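Local coordinates for U6 snRNA-associated Sm-like protein LSm8 (Schizosaccharomyces pombe, PDB 6PPN) that forms part of the nuclear LSM2-LSM8 complex, which binds U6 snRNA ending in a cyclic 2',3' phosphate and takes part in spliceosome assembly, at residues 6-11 against 22-28; 14-20 against 89-94. All coordinates share one frame; numbering follows the deposited sequence.

Contact 1: 6-11 against 22-28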
loop_
_atom_site.group_PDB
_atom_site.type_symbol
_atom_site.label_atom_id
_atom_site.label_comp_id
_atom_site.label_asym_id
_atom_site.label_seq_id
_atom_site.Cartn_x
_atom_site.Cartn_y
_atom_site.Cartn_z
ATOM N N PHE H 6 -4.750 -2.003 -24.938
ATOM C CA PHE H 6 -4.554 -0.559 -25.027
ATOM C C PHE H 6 -3.211 -0.156 -25.636
ATOM O O PHE H 6 -2.942 1.047 -25.747
ATOM C CB PHE H 6 -4.657 0.081 -23.640
ATOM C CG PHE H 6 -5.987 -0.090 -22.970
ATOM C CD1 PHE H 6 -7.105 -0.458 -23.681
ATOM C CD2 PHE H 6 -6.111 0.144 -21.602
ATOM C CE1 PHE H 6 -8.328 -0.601 -23.050
ATOM C CE2 PHE H 6 -7.333 0.013 -20.960
ATOM C CZ PHE H 6 -8.454 -0.375 -21.694
ATOM N N MET H 7 -2.358 -1.112 -26.009
ATOM C CA MET H 7 -1.005 -0.786 -26.459
ATOM C C MET H 7 -1.002 0.171 -27.655
ATOM O O MET H 7 -1.816 0.050 -28.579
ATOM C CB MET H 7 -0.260 -2.062 -26.833
ATOM C CG MET H 7 0.321 -2.800 -25.652
ATOM S SD MET H 7 1.588 -1.794 -24.884
ATOM C CE MET H 7 2.709 -1.677 -26.272
ATOM N N GLU H 8 -0.061 1.122 -27.632
ATOM C CA GLU H 8 0.169 2.079 -28.710
ATOM C C GLU H 8 -1.015 3.008 -28.926
ATOM O O GLU H 8 -1.174 3.569 -30.015
ATOM C CB GLU H 8 0.518 1.390 -30.041
ATOM C CG GLU H 8 1.621 0.364 -29.960
ATOM C CD GLU H 8 2.953 0.936 -29.489
ATOM O OE1 GLU H 8 3.207 2.155 -29.671
ATOM O OE2 GLU H 8 3.739 0.153 -28.902
ATOM N N GLN H 9 -1.884 3.157 -27.934
ATOM C CA GLN H 9 -3.010 4.067 -28.053
ATOM C C GLN H 9 -2.985 5.070 -26.909
ATOM O O GLN H 9 -2.314 4.860 -25.890
ATOM C CB GLN H 9 -4.339 3.304 -28.062
ATOM C CG GLN H 9 -4.424 2.277 -29.180
ATOM C CD GLN H 9 -5.421 1.182 -28.866
ATOM O OE1 GLN H 9 -6.635 1.352 -29.048
ATOM N NE2 GLN H 9 -4.917 0.061 -28.337
ATOM N N ARG H 10 -3.716 6.176 -27.101
ATOM C CA ARG H 10 -3.857 7.187 -26.059
ATOM C C ARG H 10 -4.637 6.607 -24.897
ATOM O O ARG H 10 -5.661 5.948 -25.081
ATOM C CB ARG H 10 -4.558 8.437 -26.568
ATOM C CG ARG H 10 -3.778 9.176 -27.632
ATOM C CD ARG H 10 -2.357 9.575 -27.182
ATOM N NE ARG H 10 -2.306 10.705 -26.247
ATOM C CZ ARG H 10 -1.177 11.321 -25.872
ATOM N NH1 ARG H 10 -0.001 10.933 -26.351
ATOM N NH2 ARG H 10 -1.218 12.339 -25.014
ATOM N N VAL H 11 -4.129 6.833 -23.704
ATOM C CA VAL H 11 -4.592 6.183 -22.499
ATOM C C VAL H 11 -4.607 7.242 -21.405
ATOM O O VAL H 11 -3.859 8.220 -21.467
ATOM C CB VAL H 11 -3.633 5.013 -22.221
ATOM C CG1 VAL H 11 -3.115 5.029 -20.825
ATOM C CG2 VAL H 11 -4.261 3.689 -22.661
ATOM N N LEU H 22 -2.314 11.569 -19.206
ATOM C CA LEU H 22 -2.676 10.989 -20.485
ATOM C C LEU H 22 -1.418 10.754 -21.290
ATOM O O LEU H 22 -0.480 11.563 -21.233
ATOM C CB LEU H 22 -3.601 11.920 -21.270
ATOM C CG LEU H 22 -5.037 11.999 -20.750
ATOM C CD1 LEU H 22 -5.138 13.024 -19.619
ATOM C CD2 LEU H 22 -5.989 12.335 -21.911
ATOM N N GLY H 23 -1.400 9.677 -22.065
ATOM C CA GLY H 23 -0.276 9.495 -22.977
ATOM C C GLY H 23 -0.425 8.209 -23.757
ATOM O O GLY H 23 -1.395 7.474 -23.596
ATOM N N SER H 24 0.544 7.961 -24.642
ATOM C CA SER H 24 0.533 6.741 -25.438
ATOM C C SER H 24 1.128 5.570 -24.668
ATOM O O SER H 24 2.236 5.665 -24.126
ATOM C CB SER H 24 1.289 6.971 -26.732
ATOM O OG SER H 24 0.715 8.085 -27.380
ATOM N N LEU H 25 0.392 4.462 -24.606
ATOM C CA LEU H 25 0.884 3.324 -23.832
ATOM C C LEU H 25 1.949 2.630 -24.661
ATOM O O LEU H 25 1.660 2.089 -25.735
ATOM C CB LEU H 25 -0.248 2.372 -23.460
ATOM C CG LEU H 25 0.129 1.170 -22.579
ATOM C CD1 LEU H 25 0.667 1.667 -21.237
ATOM C CD2 LEU H 25 -1.062 0.268 -22.330
ATOM N N LYS H 26 3.190 2.680 -24.189
ATOM C CA LYS H 26 4.275 2.026 -24.898
ATOM C C LYS H 26 4.656 0.701 -24.265
ATOM O O LYS H 26 5.334 -0.104 -24.903
ATOM C CB LYS H 26 5.503 2.951 -24.962
ATOM C CG LYS H 26 5.174 4.350 -25.462
ATOM C CD LYS H 26 4.698 4.402 -26.917
ATOM C CE LYS H 26 5.758 4.044 -27.914
ATOM N NZ LYS H 26 5.208 4.039 -29.331
ATOM N N GLY H 27 4.219 0.427 -23.046
ATOM C CA GLY H 27 4.513 -0.897 -22.540
ATOM C C GLY H 27 4.066 -1.024 -21.109
ATOM O O GLY H 27 3.818 -0.009 -20.471
ATOM N N PHE H 28 3.954 -2.254 -20.603
ATOM C CA PHE H 28 3.559 -2.503 -19.234
ATOM C C PHE H 28 4.161 -3.835 -18.808
ATOM O O PHE H 28 4.660 -4.604 -19.632
ATOM C CB PHE H 28 2.038 -2.546 -19.116
ATOM C CG PHE H 28 1.417 -3.650 -19.902
ATOM C CD1 PHE H 28 1.160 -3.490 -21.251
ATOM C CD2 PHE H 28 1.103 -4.855 -19.301
ATOM C CE1 PHE H 28 0.594 -4.513 -21.991
ATOM C CE2 PHE H 28 0.548 -5.883 -20.020
ATOM C CZ PHE H 28 0.282 -5.719 -21.384
#
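Arg10 and Val11 pair antiparallel with Ser24 and Gly23, opening the hairpin of strands 10-15 and 20-28. Val11 and Gly23 form the hydrogen-bonded pair: Val11 N donates to Gly23 O at 2.8 Å and Gly23 N returns a bond to Val11 O. Leu25 N is hydrogen-bonded to Gln9 O. Beyond the paired residues, the type II turn Phe6-Gln9 adds a further backbone hydrogen bond, Glu8 N to Leu25 O at 2.7 Å.

Among the polar side chains, Arg10, bent at chi2 and chi3, folds its guanidinium over the backbone of Gly23, whose CA lies 3.5 Å from the plane over the centre of one face. Arg10 and Ser24 share a face of the sheet, and Arg10 NH1 donates to Ser24 OG at 3.1 Å, the oxygen lying 21° out of the guanidinium plane, while Arg10 NH2 bonds Asp38 O. Glu8 and Lys26 cross at about a right angle in a salt bridge, Lys26 NZ taking the syn lone pair of Glu8 OE1 at 2.8 Å.

Leu25 leads the apolar contacts. Its CG is anti to its own N (chi1 -177°), which brings CD2 to Phe6 CB at 3.8 Å and CG to Met7 SD. The flexible Met7 chain also lays SD at the edge of the Phe28 ring, a Met-aromatic contact 5.2 Å from the centroid.

Charge pairing at the turn and apolar contacts of Phe6 and Met7 with Leu25 and Phe28 thus hold the segment preceding strand 10-15 to its hairpin partner.

Contact 2: 14-20 against 89-94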
loop_
_atom_site.group_PDB
_atom_site.type_symbol
_atom_site.label_atom_id
_atom_site.label_comp_id
_atom_site.label_asym_id
_atom_site.label_seq_id
_atom_site.Cartn_x
_atom_site.Cartn_y
_atom_site.Cartn_z
ATOM N N ILE H 14 -5.241 7.125 -13.926
ATOM C CA ILE H 14 -5.555 7.716 -12.635
ATOM C C ILE H 14 -4.669 7.024 -11.615
ATOM O O ILE H 14 -4.728 5.791 -11.481
ATOM C CB ILE H 14 -7.025 7.534 -12.251
ATOM C CG1 ILE H 14 -7.920 7.963 -13.395
ATOM C CG2 ILE H 14 -7.317 8.352 -11.016
ATOM C CD1 ILE H 14 -7.989 9.370 -13.490
ATOM N N THR H 15 -3.880 7.804 -10.884
ATOM C CA THR H 15 -2.936 7.267 -9.919
ATOM C C THR H 15 -3.510 7.333 -8.512
ATOM O O THR H 15 -4.560 7.946 -8.259
ATOM C CB THR H 15 -1.624 8.041 -9.992
ATOM O OG1 THR H 15 -1.890 9.405 -9.742
ATOM C CG2 THR H 15 -1.064 7.978 -11.360
ATOM N N ASN H 16 -2.808 6.675 -7.579
ATOM C CA ASN H 16 -3.324 6.591 -6.217
ATOM C C ASN H 16 -3.352 7.940 -5.522
ATOM O O ASN H 16 -4.107 8.099 -4.553
ATOM C CB ASN H 16 -2.512 5.592 -5.390
ATOM C CG ASN H 16 -2.768 4.144 -5.810
ATOM O OD1 ASN H 16 -3.501 3.879 -6.774
ATOM N ND2 ASN H 16 -2.198 3.204 -5.068
ATOM N N ASP H 17 -2.542 8.908 -5.963
ATOM C CA ASP H 17 -2.581 10.248 -5.396
ATOM C C ASP H 17 -3.553 11.151 -6.138
ATOM O O ASP H 17 -3.547 12.366 -5.913
ATOM C CB ASP H 17 -1.181 10.883 -5.374
ATOM C CG ASP H 17 -0.469 10.797 -6.719
ATOM O OD1 ASP H 17 -1.108 10.391 -7.709
ATOM O OD2 ASP H 17 0.735 11.152 -6.798
ATOM N N GLY H 18 -4.420 10.587 -6.979
ATOM C CA GLY H 18 -5.486 11.365 -7.591
ATOM C C GLY H 18 -5.104 12.085 -8.865
ATOM O O GLY H 18 -5.920 12.839 -9.402
ATOM N N ARG H 19 -3.914 11.855 -9.397
ATOM C CA ARG H 19 -3.511 12.630 -10.555
ATOM C C ARG H 19 -4.024 11.957 -11.819
ATOM O O ARG H 19 -4.313 10.766 -11.836
ATOM C CB ARG H 19 -1.983 12.779 -10.629
ATOM C CG ARG H 19 -1.428 13.849 -9.730
ATOM C CD ARG H 19 -0.344 13.372 -8.805
ATOM N NE ARG H 19 1.014 13.394 -9.346
ATOM C CZ ARG H 19 2.063 13.891 -8.688
ATOM N NH1 ARG H 19 3.268 13.862 -9.232
ATOM N NH2 ARG H 19 1.906 14.438 -7.486
ATOM N N VAL H 20 -4.164 12.751 -12.877
ATOM C CA VAL H 20 -4.704 12.296 -14.153
ATOM C C VAL H 20 -3.613 12.533 -15.184
ATOM O O VAL H 20 -3.223 13.683 -15.405
ATOM C CB VAL H 20 -5.982 13.068 -14.524
ATOM C CG1 VAL H 20 -6.497 12.627 -15.902
ATOM C CG2 VAL H 20 -7.058 12.840 -13.463
ATOM N N ILE H 89 -9.837 14.323 -7.723
ATOM C CA ILE H 89 -10.039 12.898 -7.439
ATOM C C ILE H 89 -9.386 12.557 -6.101
ATOM O O ILE H 89 -8.244 12.988 -5.842
ATOM C CB ILE H 89 -9.472 12.052 -8.580
ATOM C CG1 ILE H 89 -10.212 12.395 -9.875
ATOM C CG2 ILE H 89 -9.566 10.570 -8.255
ATOM C CD1 ILE H 89 -9.886 11.480 -11.029
ATOM N N PRO H 90 -10.059 11.846 -5.209
ATOM C CA PRO H 90 -9.464 11.570 -3.892
ATOM C C PRO H 90 -8.288 10.612 -3.966
ATOM O O PRO H 90 -8.095 9.878 -4.936
ATOM C CB PRO H 90 -10.619 10.948 -3.116
ATOM C CG PRO H 90 -11.869 11.510 -3.789
ATOM C CD PRO H 90 -11.502 11.521 -5.242
ATOM N N ASP H 91 -7.472 10.639 -2.913
ATOM C CA ASP H 91 -6.374 9.677 -2.811
ATOM C C ASP H 91 -6.912 8.273 -2.556
ATOM O O ASP H 91 -7.914 8.079 -1.864
ATOM C CB ASP H 91 -5.442 10.040 -1.657
ATOM C CG ASP H 91 -4.567 11.260 -1.956
ATOM O OD1 ASP H 91 -4.669 11.853 -3.058
ATOM O OD2 ASP H 91 -3.745 11.607 -1.087
ATOM N N VAL H 92 -6.197 7.278 -3.055
ATOM C CA VAL H 92 -6.473 5.925 -2.608
ATOM C C VAL H 92 -6.082 5.808 -1.148
ATOM O O VAL H 92 -4.994 6.242 -0.744
ATOM C CB VAL H 92 -5.700 4.904 -3.450
ATOM C CG1 VAL H 92 -5.778 3.546 -2.787
ATOM C CG2 VAL H 92 -6.274 4.833 -4.841
ATOM N N VAL H 93 -6.990 5.291 -0.338
ATOM C CA VAL H 93 -6.731 5.001 1.059
ATOM C C VAL H 93 -6.724 3.490 1.201
ATOM O O VAL H 93 -7.758 2.840 1.001
ATOM C CB VAL H 93 -7.789 5.626 1.968
ATOM C CG1 VAL H 93 -7.608 5.121 3.369
ATOM C CG2 VAL H 93 -7.681 7.134 1.912
ATOM N N HIS H 94 -5.579 2.927 1.567
ATOM C CA HIS H 94 -5.500 1.482 1.732
ATOM C C HIS H 94 -6.006 1.098 3.100
ATOM O O HIS H 94 -6.555 0.008 3.265
ATOM C CB HIS H 94 -4.082 0.989 1.560
ATOM C CG HIS H 94 -3.475 1.359 0.248
ATOM N ND1 HIS H 94 -3.847 0.759 -0.938
ATOM C CD2 HIS H 94 -2.501 2.247 -0.063
ATOM C CE1 HIS H 94 -3.142 1.279 -1.926
ATOM N NE2 HIS H 94 -2.314 2.180 -1.422
ATOM O OXT HIS H 94 -5.901 1.886 4.041
HETATM O O HOH W 1 -7.224 8.117 -6.764
#
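Ile89 brings its CD1 against Ile14 CD1 at 3.8 Å and against Val20 CG2, so three branched apolar chains close the base of the 14-20 hairpin. Its carbonyl oxygen faces Gly18 CA, where a side chain would collide; the positive phi of Gly18 (86°) also favours glycine as the last residue of the type I turn Thr15-Gly18. Pro90 directs its CB away from the turn, but a water donates both to Pro90 O at 2.7 Å and to Thr15 O, bridging the two backbones. Asp91 contributes a CA-H...O contact to Asn16 O, 3.3 Å from its CA. The same oxygen accepts Val92 N at 2.7 Å, a nearly straight bond (163°) lying in the carbonyl plane.

Val92 sets CG2 3.5 Å from Asn16 OD1, the branched chain lying obliquely against the amide. His94 turns its ring edge to Asn16 ND2, at 3.8 Å from NE2, with amide and ring planes 63° apart. A glycine in place of Asn16 would probably keep the backbone bond but leave Val92 CG2 without the side chain it packs on and remove the loose edge contact of His94.

One direct hydrogen bond, one water and a small apolar cluster therefore dock the C-terminal tail on the turn.

Overall arrangement
Both contacts draw on strand 10-15 and its hairpin partner 20-28 in the curled antiparallel sheet of the Sm fold, and their centres lie about 20 Å apart on opposite sides of the chain's centre. Contact 1 holds the start of the hairpin, where Val11 and Phe6 also pack on strand 65-71; contact 2 holds its turn, where the tail after helix 73-78 returns. The nearest atoms of contacts 1 and 2 are about 8 Å and 6 Å from the bound RNA. Neighbouring subunits of the seven-chain assembly meet both: Lys26 and Val93 each make backbone hydrogen bonds to another chain, so strand 20-28 and the C-terminal tail both take part in joining subunits.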